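Local structure of MxaA (Stigmatella aurantiaca, 4W4T) at residues E94-I99 with A112-I117; R175-T180 with R235-T240; V193-R198 with P207-S212; K267-M272 with D338-E343. The protein carries the terminal reductase domain of the myxalamid PKS-NRPS assembly line, an NADPH-dependent short-chain dehydrogenase type that probably releases the chain as a primary alcohol. One frame throughout, in Å; residues are numbered along the deposited sequence.

How the contacts relate
Contacts 1, 2 and 3 belong to the Rossmann part of the domain, whereas contact 4 lies on the far side of the chain's centre from contact 2, where a helix pair borders a small two-stranded sheet. Contact 2 is the most buried, a mostly aliphatic touch of alanine, leucine and a threonine methyl, with its charged arginines turned elsewhere. Contacts 1 and 4 are partly buried; in both a selenomethionine reaches across, to isoleucine in one and tryptophan in the other. Contact 3, nested within the loop that contact 2 closes, joins two irregular segments and grades from largely buried aliphatic side chains to an outer salt bridge. No two contacts touch.

Contact 1: residues E94-I99 with A112-I117; sequences EGMNRI and ALAPRI
Met-96, present as selenomethionine, lays its selenium against the branch of Ile-117, with SE 3.8 Å from Ile-117 CG2, the two side chains meeting at a slant. CG leaves anti to the backbone N (chi1 -173°), and bends further along bring the methyl over the turn at Ala-114. There CE of Met-96 is modelled so close to the carbonyl O and CA of Ala-114 that its exact placement is doubtful. A long, flexible chain suits this spot because it can span between backbones whose closest CA atoms, Met-96 and Ile-117, are 7.8 Å apart, while the small alanine meets the methyl with its own, Met-96 CE to Ala-114 CB being 3.6 Å.

One turn along the helix, Ile-99 points at Ile-117. The two slide past each other in opposite directions, Ile-99 CD1 lying 4.1 Å from Ile-117 CG2, which is thus shared by both helix residues. Branched aliphatic groups fit a buried position with no polar demand.

Next to Ile-99, Arg-98 belongs to the NADPH site and bonds to the carbonyl of Arg-88. Helix 92-105 is the crossover of a Rossmann beta-alpha-beta unit, linking parallel neighbours 82-87 and 117-121; Ile-99 and Ile-117 both press on Cys-85 of the first strand and Leu-72 of helix 66-78, while Met-96 rests on Pro-119 of the second.

Contact 2: residues R175-T180 with R235-T240; sequences RLATRT and RGLPVT. With ACT (acetate ion), chain C.
Ala-177 meets Leu-237 through its lone methyl: CB lies 4.0 Å from Leu-237 CD2 and equally near CD1, so both branches of the leucine close around it. Leu-237 CD1 also lies 3.8 Å from the carbonyl O of Ala-177. The CG of Leu-237 sits anti to its backbone N (chi1 -174°), which sends the fork at the helix end. Thr-178 adds its CG2 at 4.3 Å from Leu-237 CD1, while its hydroxyl turns back to the carbonyl of Leu-174, its main partner. A small alanine suits the closely met helix end, and the leucine is led in by Gly-236, whose positive phi closes a Schellman motif after helix 217-234.

Farther out, NH1 of Arg-179 donates to OXT of a bound acetate at 3.0 Å, nearly straight (162°), with the anion at the guanidinium edge. The acetate methyl lies very near Arg-179 NH2, so how the ion is turned is doubtful. A leucine in place of Arg-179 would probably cost the acetate this NH1 donor and leave the carboxylate freer to turn.

The apolar touch thus joins helix 159-177 to strand 239-248, while the acetate, probably from the crystallisation liquor, suggests that the Arg-179 guanidinium can receive a small anion.

Contact 3: residues V193-R198 with P207-S212; sequences VLPLGR and PLEGPS
Two segments of one long loop pass each other here without a backbone hydrogen bond between them, nearest where the CA atoms of Leu-194 and Leu-208 stand 7.3 Å apart. At the buried end, CD2 of Leu-208 reaches across to CG2 of Val-193 at 3.7 Å, the side chains crossing at about a right angle; Leu-194 offers its CD2 to the same methyl of Leu-208 at 4.3 Å. Aliphatic residues suit this inner end, which also touches the side chain of Arg-243 in strand 239-248.

Both segments lie in the long connection between strand 185-188 and helix 217-234 of the Rossmann fold. That helix carries Tyr-218 and Lys-222, NADPH-binding residues with the spacing of the Tyr-x-x-x-Lys motif of short-chain dehydrogenases, and the side chain of Val-193 comes within about 4 Å of Lys-222.

Toward the outside the chemistry turns ionic. Gly-197 takes a positive phi that a side chain would not tolerate well, and the next residue, Arg-198, faces segment 207-212. It grips Glu-209 end-on: NH1 to OE2 at 2.6 Å and NH2 to OE1 at 2.9 Å, both nearly straight and both using syn lone pairs. Guanidinium and carboxylate are almost coplanar, 14° apart. The glutamate, extended beyond CG, supplies the reach. Pro-195 sets CG over one face of the guanidinium, 3.4 Å above its plane and offset toward the rim.

Contact 4: residues K267-M272 with D338-E343; sequences KGCVRM and DQWLSE
Trp-340 swings its indole toward helix 261-272 with CG anti to the backbone N (chi1 -180°), while Cys-269, its SG anti to the carbonyl carbon (chi1 -70°), and Met-272, bent at chi3, deliver a sulfur and a methyl to the ring. The two arrive on opposite sides of the indole plane, each obliquely. SG of Cys-269 is 3.6 Å from Trp-340 CZ2, a sulfur-aromatic contact 4.6 Å from the centroid of the five-membered ring; CE of Met-272, a selenomethionine, lies 3.6 Å from Trp-340 NE1. Its SE also approaches the carbonyl O of Glu-343 at 4.0 Å.

Large, polarisable groups suit this place because the axes of the two segments come no closer than 12.0 Å and cross at 78°, a separation that a broad indole can span. NE1 bonds to the carbonyl of Val-274, which helps fix the ring's rotation. Cut back to an alanine, Trp-340 would probably leave Cys-269 and Met-272 without the ring between them and Val-274 O without this donor.

Around it, Trp-340 packs on Pro-276 of strand 274-277 and Leu-361 of helix 352-362, so helices 261-272 and 337-348 meet beside the parallel sheet of strands 274-277 and 333-336.

Contact 1: residues E94-I99 with A112-I117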
loop_
_atom_site.group_PDB
_atom_site.type_symbol
_atom_site.label_atom_id
_atom_site.label_comp_id
_atom_site.label_asym_id
_atom_site.label_seq_id
_atom_site.Cartn_x
_atom_site.Cartn_y
_atom_site.Cartn_z
ATOM N N GLU A 94 27.184 14.700 10.014
ATOM C CA GLU A 94 25.896 14.005 10.101
ATOM C C GLU A 94 25.851 12.826 9.135
ATOM O O GLU A 94 25.251 11.794 9.446
ATOM C CB GLU A 94 24.742 14.952 9.817
ATOM C CG GLU A 94 24.557 16.012 10.871
ATOM C CD GLU A 94 23.783 17.196 10.347
ATOM O OE1 GLU A 94 22.540 17.216 10.488
ATOM O OE2 GLU A 94 24.421 18.098 9.769
ATOM N N GLY A 95 26.489 12.973 7.973
ATOM C CA GLY A 95 26.615 11.860 7.041
ATOM C C GLY A 95 27.334 10.691 7.696
ATOM O O GLY A 95 26.871 9.536 7.660
HETATM N N MSE A 96 28.460 10.972 8.343
HETATM C CA MSE A 96 29.213 9.959 9.063
HETATM C C MSE A 96 28.392 9.309 10.120
HETATM O O MSE A 96 28.467 8.115 10.290
HETATM C CB MSE A 96 30.429 10.549 9.729
HETATM C CG MSE A 96 31.302 9.473 10.346
HETATM SE SE MSE A 96 32.242 8.380 9.063
HETATM C CE MSE A 96 34.021 7.978 9.762
ATOM N N ASN A 97 27.590 10.069 10.823
ATOM C CA ASN A 97 26.711 9.479 11.834
ATOM C C ASN A 97 25.744 8.469 11.237
ATOM O O ASN A 97 25.507 7.412 11.816
ATOM C CB ASN A 97 25.914 10.554 12.573
ATOM C CG ASN A 97 26.798 11.492 13.363
ATOM O OD1 ASN A 97 27.968 11.199 13.618
ATOM N ND2 ASN A 97 26.239 12.624 13.767
ATOM N N ARG A 98 25.176 8.804 10.086
ATOM C CA ARG A 98 24.258 7.900 9.407
ATOM C C ARG A 98 24.983 6.616 9.010
ATOM O O ARG A 98 24.505 5.519 9.271
ATOM C CB ARG A 98 23.642 8.568 8.174
ATOM C CG ARG A 98 22.727 9.745 8.481
ATOM C CD ARG A 98 21.867 10.101 7.270
ATOM N NE ARG A 98 20.925 9.029 6.935
ATOM C CZ ARG A 98 20.566 8.701 5.697
ATOM N NH1 ARG A 98 21.071 9.359 4.657
ATOM N NH2 ARG A 98 19.711 7.710 5.497
ATOM N N ILE A 99 26.143 6.756 8.386
ATOM C CA ILE A 99 26.910 5.593 7.973
ATOM C C ILE A 99 27.286 4.743 9.188
ATOM O O ILE A 99 27.079 3.521 9.192
ATOM C CB ILE A 99 28.147 6.020 7.207
ATOM C CG1 ILE A 99 27.716 6.710 5.912
ATOM C CG2 ILE A 99 29.022 4.829 6.901
ATOM C CD1 ILE A 99 28.813 7.534 5.271
ATOM N N ALA A 112 38.019 1.746 14.334
ATOM C CA ALA A 112 39.136 1.788 13.397
ATOM C C ALA A 112 38.666 1.979 11.948
ATOM O O ALA A 112 39.486 2.172 11.043
ATOM C CB ALA A 112 39.980 0.531 13.518
ATOM N N LEU A 113 37.353 1.910 11.730
ATOM C CA LEU A 113 36.780 2.143 10.404
ATOM C C LEU A 113 36.724 3.628 10.060
ATOM O O LEU A 113 36.797 4.008 8.887
ATOM C CB LEU A 113 35.367 1.569 10.314
ATOM C CG LEU A 113 35.175 0.056 10.425
ATOM C CD1 LEU A 113 33.687 -0.259 10.410
ATOM C CD2 LEU A 113 35.907 -0.671 9.309
ATOM N N ALA A 114 36.563 4.452 11.094
ATOM C CA ALA A 114 36.291 5.879 10.933
ATOM C C ALA A 114 37.291 6.633 10.051
ATOM O O ALA A 114 36.872 7.402 9.193
ATOM C CB ALA A 114 36.193 6.551 12.303
ATOM N N PRO A 115 38.607 6.421 10.241
ATOM C CA PRO A 115 39.518 7.172 9.369
ATOM C C PRO A 115 39.345 6.844 7.885
ATOM O O PRO A 115 39.662 7.672 7.040
ATOM C CB PRO A 115 40.906 6.728 9.844
ATOM C CG PRO A 115 40.696 6.203 11.218
ATOM C CD PRO A 115 39.340 5.607 11.227
ATOM N N ARG A 116 38.833 5.653 7.585
ATOM C CA ARG A 116 38.773 5.160 6.211
ATOM C C ARG A 116 37.579 5.712 5.412
ATOM O O ARG A 116 37.597 5.698 4.180
ATOM C CB ARG A 116 38.715 3.623 6.207
ATOM C CG ARG A 116 39.902 2.923 6.876
ATOM C CD ARG A 116 41.135 2.922 6.002
ATOM N NE ARG A 116 40.873 2.348 4.685
ATOM C CZ ARG A 116 40.812 1.043 4.426
ATOM N NH1 ARG A 116 41.004 0.155 5.395
ATOM N NH2 ARG A 116 40.557 0.624 3.194
ATOM N N ILE A 117 36.558 6.191 6.119
ATOM C CA ILE A 117 35.286 6.591 5.514
ATOM C C ILE A 117 35.222 8.110 5.304
ATOM O O ILE A 117 35.488 8.867 6.219
ATOM C CB ILE A 117 34.089 6.167 6.375
ATOM C CG1 ILE A 117 34.092 4.660 6.620
ATOM C CG2 ILE A 117 32.791 6.596 5.719
ATOM C CD1 ILE A 117 33.040 4.218 7.619
#

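Contact 2: residues R175-T180 with R235-T240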
loop_
_atom_site.group_PDB
_atom_site.type_symbol
_atom_site.label_atom_id
_atom_site.label_comp_id
_atom_site.label_asym_id
_atom_site.label_seq_id
_atom_site.Cartn_x
_atom_site.Cartn_y
_atom_site.Cartn_z
ATOM N N ARG A 175 28.568 9.149 -15.755
ATOM C CA ARG A 175 29.138 10.465 -16.041
ATOM C C ARG A 175 30.414 10.715 -15.228
ATOM O O ARG A 175 31.426 11.166 -15.753
ATOM C CB ARG A 175 28.101 11.547 -15.743
ATOM C CG ARG A 175 28.398 12.867 -16.382
ATOM C CD ARG A 175 27.338 13.923 -16.035
ATOM N NE ARG A 175 25.968 13.524 -16.391
ATOM C CZ ARG A 175 25.493 13.492 -17.637
ATOM N NH1 ARG A 175 26.273 13.797 -18.670
ATOM N NH2 ARG A 175 24.239 13.139 -17.854
ATOM N N LEU A 176 30.346 10.436 -13.937
ATOM C CA LEU A 176 31.498 10.608 -13.056
ATOM C C LEU A 176 32.634 9.668 -13.457
ATOM O O LEU A 176 33.813 10.041 -13.443
ATOM C CB LEU A 176 31.082 10.371 -11.603
ATOM C CG LEU A 176 32.185 10.457 -10.548
ATOM C CD1 LEU A 176 32.678 11.896 -10.402
ATOM C CD2 LEU A 176 31.718 9.902 -9.214
ATOM N N ALA A 177 32.276 8.444 -13.832
ATOM C CA ALA A 177 33.262 7.432 -14.201
ATOM C C ALA A 177 33.995 7.795 -15.493
ATOM O O ALA A 177 35.056 7.247 -15.783
ATOM C CB ALA A 177 32.588 6.069 -14.343
ATOM N N THR A 178 33.435 8.723 -16.270
ATOM C CA THR A 178 34.070 9.131 -17.513
ATOM C C THR A 178 34.511 10.596 -17.493
ATOM O O THR A 178 34.940 11.118 -18.514
ATOM C CB THR A 178 33.141 8.919 -18.730
ATOM O OG1 THR A 178 31.894 9.597 -18.507
ATOM C CG2 THR A 178 32.887 7.430 -18.967
ATOM N N ARG A 179 34.401 11.250 -16.339
ATOM C CA ARG A 179 34.752 12.668 -16.219
ATOM C C ARG A 179 36.185 12.824 -15.712
ATOM O O ARG A 179 36.535 12.278 -14.667
ATOM C CB ARG A 179 33.785 13.389 -15.277
ATOM C CG ARG A 179 34.043 14.907 -15.116
ATOM C CD ARG A 179 33.684 15.674 -16.381
ATOM N NE ARG A 179 32.309 15.408 -16.812
ATOM C CZ ARG A 179 31.234 16.114 -16.458
ATOM N NH1 ARG A 179 31.319 17.156 -15.636
ATOM N NH2 ARG A 179 30.048 15.745 -16.919
ATOM N N THR A 180 36.979 13.607 -16.437
ATOM C CA THR A 180 38.347 13.913 -16.042
ATOM C C THR A 180 39.265 12.729 -16.304
ATOM O O THR A 180 40.157 12.793 -17.151
ATOM C CB THR A 180 38.433 14.295 -14.553
ATOM O OG1 THR A 180 37.554 15.396 -14.289
ATOM C CG2 THR A 180 39.855 14.688 -14.184
ATOM N N ARG A 235 31.444 1.135 -24.795
ATOM C CA ARG A 235 32.223 2.315 -25.174
ATOM C C ARG A 235 33.631 2.301 -24.579
ATOM O O ARG A 235 34.434 3.195 -24.860
ATOM C CB ARG A 235 31.481 3.582 -24.759
ATOM C CG ARG A 235 30.187 3.805 -25.528
ATOM C CD ARG A 235 29.478 5.069 -25.085
ATOM N NE ARG A 235 28.148 5.143 -25.668
ATOM C CZ ARG A 235 27.266 6.098 -25.412
ATOM N NH1 ARG A 235 27.563 7.075 -24.568
ATOM N NH2 ARG A 235 26.078 6.067 -25.998
ATOM N N GLY A 236 33.935 1.292 -23.762
ATOM C CA GLY A 236 35.285 1.121 -23.250
ATOM C C GLY A 236 35.502 1.370 -21.766
ATOM O O GLY A 236 36.624 1.242 -21.267
ATOM N N LEU A 237 34.448 1.753 -21.053
ATOM C CA LEU A 237 34.526 1.838 -19.598
ATOM C C LEU A 237 34.706 0.439 -19.010
ATOM O O LEU A 237 33.957 -0.481 -19.361
ATOM C CB LEU A 237 33.261 2.487 -19.017
ATOM C CG LEU A 237 33.295 2.758 -17.510
ATOM C CD1 LEU A 237 34.332 3.838 -17.202
ATOM C CD2 LEU A 237 31.903 3.172 -17.007
ATOM N N PRO A 238 35.708 0.266 -18.131
ATOM C CA PRO A 238 35.837 -1.019 -17.437
ATOM C C PRO A 238 34.736 -1.175 -16.398
ATOM O O PRO A 238 34.612 -0.355 -15.483
ATOM C CB PRO A 238 37.211 -0.938 -16.770
ATOM C CG PRO A 238 37.937 0.177 -17.480
ATOM C CD PRO A 238 36.849 1.154 -17.849
ATOM N N VAL A 239 33.956 -2.237 -16.544
ATOM C CA VAL A 239 32.773 -2.453 -15.726
ATOM C C VAL A 239 32.693 -3.907 -15.294
ATOM O O VAL A 239 33.012 -4.792 -16.071
ATOM C CB VAL A 239 31.482 -2.106 -16.499
ATOM C CG1 VAL A 239 30.271 -2.529 -15.728
ATOM C CG2 VAL A 239 31.415 -0.603 -16.823
ATOM N N THR A 240 32.272 -4.142 -14.057
ATOM C CA THR A 240 31.809 -5.470 -13.656
ATOM C C THR A 240 30.324 -5.344 -13.325
ATOM O O THR A 240 29.881 -4.347 -12.732
ATOM C CB THR A 240 32.605 -6.035 -12.455
ATOM O OG1 THR A 240 32.202 -5.392 -11.240
ATOM C CG2 THR A 240 34.079 -5.816 -12.646
HETATM C C ACT C . 27.700 18.556 -15.905
HETATM O O ACT C . 26.689 19.258 -15.564
HETATM O OXT ACT C . 28.881 18.827 -15.501
HETATM C CH3 ACT C . 27.509 17.386 -16.829
#

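Contact 3: residues V193-R198 with P207-S212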
loop_
_atom_site.group_PDB
_atom_site.type_symbol
_atom_site.label_atom_id
_atom_site.label_comp_id
_atom_site.label_asym_id
_atom_site.label_seq_id
_atom_site.Cartn_x
_atom_site.Cartn_y
_atom_site.Cartn_z
ATOM N N VAL A 193 16.488 -8.147 -13.208
ATOM C CA VAL A 193 16.503 -7.662 -14.586
ATOM C C VAL A 193 16.111 -8.775 -15.571
ATOM O O VAL A 193 15.943 -8.517 -16.771
ATOM C CB VAL A 193 17.882 -7.085 -15.003
ATOM C CG1 VAL A 193 18.319 -6.022 -14.021
ATOM C CG2 VAL A 193 18.943 -8.194 -15.136
ATOM N N LEU A 194 15.974 -9.995 -15.052
ATOM C CA LEU A 194 15.644 -11.187 -15.853
ATOM C C LEU A 194 14.161 -11.565 -15.781
ATOM O O LEU A 194 13.506 -11.359 -14.753
ATOM C CB LEU A 194 16.480 -12.388 -15.385
ATOM C CG LEU A 194 18.000 -12.239 -15.352
ATOM C CD1 LEU A 194 18.642 -13.475 -14.683
ATOM C CD2 LEU A 194 18.561 -12.031 -16.752
ATOM N N PRO A 195 13.627 -12.145 -16.867
ATOM C CA PRO A 195 12.229 -12.603 -16.843
ATOM C C PRO A 195 12.017 -13.742 -15.853
ATOM O O PRO A 195 12.923 -14.557 -15.651
ATOM C CB PRO A 195 11.990 -13.090 -18.275
ATOM C CG PRO A 195 13.348 -13.494 -18.767
ATOM C CD PRO A 195 14.309 -12.501 -18.127
ATOM N N LEU A 196 10.830 -13.784 -15.250
ATOM C CA LEU A 196 10.447 -14.823 -14.311
ATOM C C LEU A 196 9.770 -15.965 -15.042
ATOM O O LEU A 196 9.248 -15.769 -16.134
ATOM C CB LEU A 196 9.485 -14.269 -13.263
ATOM C CG LEU A 196 9.877 -12.980 -12.545
ATOM C CD1 LEU A 196 8.684 -12.483 -11.741
ATOM C CD2 LEU A 196 11.078 -13.234 -11.648
ATOM N N GLY A 197 9.749 -17.146 -14.434
ATOM C CA GLY A 197 8.945 -18.228 -14.970
ATOM C C GLY A 197 9.649 -19.184 -15.923
ATOM O O GLY A 197 9.048 -20.160 -16.375
ATOM N N ARG A 198 10.911 -18.903 -16.233
ATOM C CA ARG A 198 11.700 -19.729 -17.148
ATOM C C ARG A 198 12.291 -20.899 -16.392
ATOM O O ARG A 198 12.763 -20.733 -15.280
ATOM C CB ARG A 198 12.825 -18.917 -17.782
ATOM C CG ARG A 198 12.378 -17.634 -18.428
ATOM C CD ARG A 198 11.546 -17.912 -19.661
ATOM N NE ARG A 198 11.028 -16.665 -20.214
ATOM C CZ ARG A 198 11.749 -15.810 -20.936
ATOM N NH1 ARG A 198 13.026 -16.070 -21.216
ATOM N NH2 ARG A 198 11.188 -14.696 -21.387
ATOM N N PRO A 207 22.524 -12.659 -23.114
ATOM C CA PRO A 207 22.111 -11.278 -23.381
ATOM C C PRO A 207 20.755 -10.961 -22.760
ATOM O O PRO A 207 19.915 -11.862 -22.613
ATOM C CB PRO A 207 22.031 -11.224 -24.911
ATOM C CG PRO A 207 22.947 -12.293 -25.373
ATOM C CD PRO A 207 22.837 -13.387 -24.356
ATOM N N LEU A 208 20.547 -9.702 -22.384
ATOM C CA LEU A 208 19.258 -9.273 -21.872
ATOM C C LEU A 208 18.215 -9.330 -22.966
ATOM O O LEU A 208 18.484 -8.947 -24.107
ATOM C CB LEU A 208 19.320 -7.847 -21.317
ATOM C CG LEU A 208 20.037 -7.611 -19.992
ATOM C CD1 LEU A 208 20.126 -6.110 -19.748
ATOM C CD2 LEU A 208 19.300 -8.301 -18.863
ATOM N N GLU A 209 17.028 -9.801 -22.605
ATOM C CA GLU A 209 15.871 -9.741 -23.487
ATOM C C GLU A 209 15.279 -8.349 -23.511
ATOM O O GLU A 209 15.752 -7.441 -22.823
ATOM C CB GLU A 209 14.796 -10.736 -23.044
ATOM C CG GLU A 209 15.166 -12.181 -23.236
ATOM C CD GLU A 209 14.079 -13.113 -22.737
ATOM O OE1 GLU A 209 12.922 -12.664 -22.595
ATOM O OE2 GLU A 209 14.392 -14.285 -22.457
ATOM N N GLY A 210 14.220 -8.190 -24.295
ATOM C CA GLY A 210 13.536 -6.915 -24.390
ATOM C C GLY A 210 12.784 -6.561 -23.119
ATOM O O GLY A 210 12.566 -7.417 -22.253
ATOM N N PRO A 211 12.365 -5.295 -23.008
ATOM C CA PRO A 211 11.791 -4.752 -21.777
ATOM C C PRO A 211 10.410 -5.311 -21.436
ATOM O O PRO A 211 10.029 -5.270 -20.266
ATOM C CB PRO A 211 11.717 -3.250 -22.062
ATOM C CG PRO A 211 11.629 -3.149 -23.532
ATOM C CD PRO A 211 12.481 -4.268 -24.057
ATOM N N SER A 212 9.725 -5.872 -22.410
ATOM C CA SER A 212 8.377 -6.314 -22.177
ATOM C C SER A 212 8.335 -7.535 -21.311
ATOM O O SER A 212 7.313 -7.843 -20.824
ATOM C CB SER A 212 7.658 -6.571 -23.471
ATOM O OG SER A 212 8.235 -7.645 -24.106
#

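Contact 4: residues K267-M272 with D338-E343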
loop_
_atom_site.group_PDB
_atom_site.type_symbol
_atom_site.label_atom_id
_atom_site.label_comp_id
_atom_site.label_asym_id
_atom_site.label_seq_id
_atom_site.Cartn_x
_atom_site.Cartn_y
_atom_site.Cartn_z
ATOM N N LYS A 267 7.338 -13.687 9.022
ATOM C CA LYS A 267 6.632 -13.333 10.250
ATOM C C LYS A 267 5.134 -13.534 10.074
ATOM O O LYS A 267 4.465 -14.008 10.981
ATOM C CB LYS A 267 6.923 -11.895 10.666
ATOM C CG LYS A 267 6.124 -11.448 11.893
ATOM C CD LYS A 267 6.599 -10.087 12.401
ATOM C CE LYS A 267 5.870 -9.665 13.678
ATOM N NZ LYS A 267 6.600 -8.535 14.366
ATOM N N GLY A 268 4.622 -13.185 8.897
ATOM C CA GLY A 268 3.221 -13.404 8.573
ATOM C C GLY A 268 2.854 -14.874 8.662
ATOM O O GLY A 268 1.824 -15.225 9.216
ATOM N N CYS A 269 3.702 -15.742 8.123
ATOM C CA CYS A 269 3.417 -17.174 8.180
ATOM C C CYS A 269 3.405 -17.644 9.622
ATOM O O CYS A 269 2.537 -18.428 10.023
ATOM C CB CYS A 269 4.433 -17.972 7.363
ATOM S SG CYS A 269 4.237 -17.729 5.588
ATOM N N VAL A 270 4.369 -17.170 10.400
ATOM C CA VAL A 270 4.457 -17.576 11.801
ATOM C C VAL A 270 3.229 -17.112 12.576
ATOM O O VAL A 270 2.619 -17.892 13.314
ATOM C CB VAL A 270 5.749 -17.037 12.462
ATOM C CG1 VAL A 270 5.671 -17.144 13.968
ATOM C CG2 VAL A 270 6.933 -17.829 11.962
ATOM N N ARG A 271 2.843 -15.856 12.389
ATOM C CA ARG A 271 1.704 -15.319 13.136
ATOM C C ARG A 271 0.381 -15.985 12.757
ATOM O O ARG A 271 -0.474 -16.211 13.619
ATOM C CB ARG A 271 1.635 -13.807 12.952
ATOM C CG ARG A 271 2.763 -13.078 13.683
ATOM C CD ARG A 271 2.632 -11.572 13.583
ATOM N NE ARG A 271 1.414 -11.108 14.235
ATOM C CZ ARG A 271 0.559 -10.250 13.689
ATOM N NH1 ARG A 271 0.791 -9.749 12.478
ATOM N NH2 ARG A 271 -0.527 -9.884 14.361
HETATM N N MSE A 272 0.208 -16.327 11.488
HETATM C CA MSE A 272 -1.008 -17.019 11.064
HETATM C C MSE A 272 -0.965 -18.505 11.360
HETATM O O MSE A 272 -2.004 -19.152 11.456
HETATM C CB MSE A 272 -1.252 -16.833 9.574
HETATM C CG MSE A 272 -1.508 -15.390 9.200
HETATM SE SE MSE A 272 -2.099 -15.316 7.353
HETATM C CE MSE A 272 -0.382 -15.486 6.510
ATOM N N ASP A 338 -2.937 -20.321 -3.295
ATOM C CA ASP A 338 -4.151 -19.522 -3.438
ATOM C C ASP A 338 -4.968 -19.494 -2.152
ATOM O O ASP A 338 -5.505 -18.446 -1.766
ATOM C CB ASP A 338 -4.983 -20.033 -4.609
ATOM C CG ASP A 338 -4.217 -19.968 -5.919
ATOM O OD1 ASP A 338 -3.751 -18.857 -6.283
ATOM O OD2 ASP A 338 -4.062 -21.022 -6.574
ATOM N N GLN A 339 -5.021 -20.628 -1.464
ATOM C CA GLN A 339 -5.720 -20.696 -0.193
ATOM C C GLN A 339 -4.967 -19.930 0.879
ATOM O O GLN A 339 -5.578 -19.259 1.696
ATOM C CB GLN A 339 -5.920 -22.146 0.239
ATOM C CG GLN A 339 -6.917 -22.903 -0.625
ATOM C CD GLN A 339 -7.014 -24.368 -0.248
ATOM O OE1 GLN A 339 -7.040 -24.714 0.936
ATOM N NE2 GLN A 339 -7.060 -25.239 -1.255
ATOM N N TRP A 340 -3.639 -20.042 0.885
ATOM C CA TRP A 340 -2.826 -19.253 1.812
ATOM C C TRP A 340 -3.034 -17.749 1.605
ATOM O O TRP A 340 -3.195 -16.981 2.567
ATOM C CB TRP A 340 -1.345 -19.606 1.653
ATOM C CG TRP A 340 -0.467 -18.838 2.568
ATOM C CD1 TRP A 340 -0.179 -19.129 3.874
ATOM C CD2 TRP A 340 0.257 -17.644 2.251
ATOM N NE1 TRP A 340 0.676 -18.174 4.389
ATOM C CE2 TRP A 340 0.960 -17.257 3.410
ATOM C CE3 TRP A 340 0.373 -16.864 1.098
ATOM C CZ2 TRP A 340 1.771 -16.130 3.448
ATOM C CZ3 TRP A 340 1.183 -15.740 1.137
ATOM C CH2 TRP A 340 1.865 -15.381 2.308
ATOM N N LEU A 341 -3.056 -17.328 0.349
ATOM C CA LEU A 341 -3.230 -15.908 0.040
ATOM C C LEU A 341 -4.609 -15.426 0.506
ATOM O O LEU A 341 -4.775 -14.281 0.948
ATOM C CB LEU A 341 -3.051 -15.660 -1.457
ATOM C CG LEU A 341 -3.004 -14.201 -1.929
ATOM C CD1 LEU A 341 -1.821 -13.461 -1.299
ATOM C CD2 LEU A 341 -2.908 -14.139 -3.452
ATOM N N SER A 342 -5.595 -16.309 0.410
ATOM C CA SER A 342 -6.950 -15.960 0.832
ATOM C C SER A 342 -7.019 -15.829 2.352
ATOM O O SER A 342 -7.710 -14.955 2.871
ATOM C CB SER A 342 -7.948 -17.000 0.327
ATOM O OG SER A 342 -9.180 -16.852 0.993
ATOM N N GLU A 343 -6.292 -16.681 3.071
ATOM C CA GLU A 343 -6.228 -16.547 4.523
ATOM C C GLU A 343 -5.502 -15.270 4.932
ATOM O O GLU A 343 -5.835 -14.656 5.946
ATOM C CB GLU A 343 -5.561 -17.773 5.159
ATOM C CG GLU A 343 -6.323 -19.048 4.872
ATOM C CD GLU A 343 -6.241 -20.082 5.984
ATOM O OE1 GLU A 343 -5.433 -19.914 6.931
ATOM O OE2 GLU A 343 -6.993 -21.080 5.900
#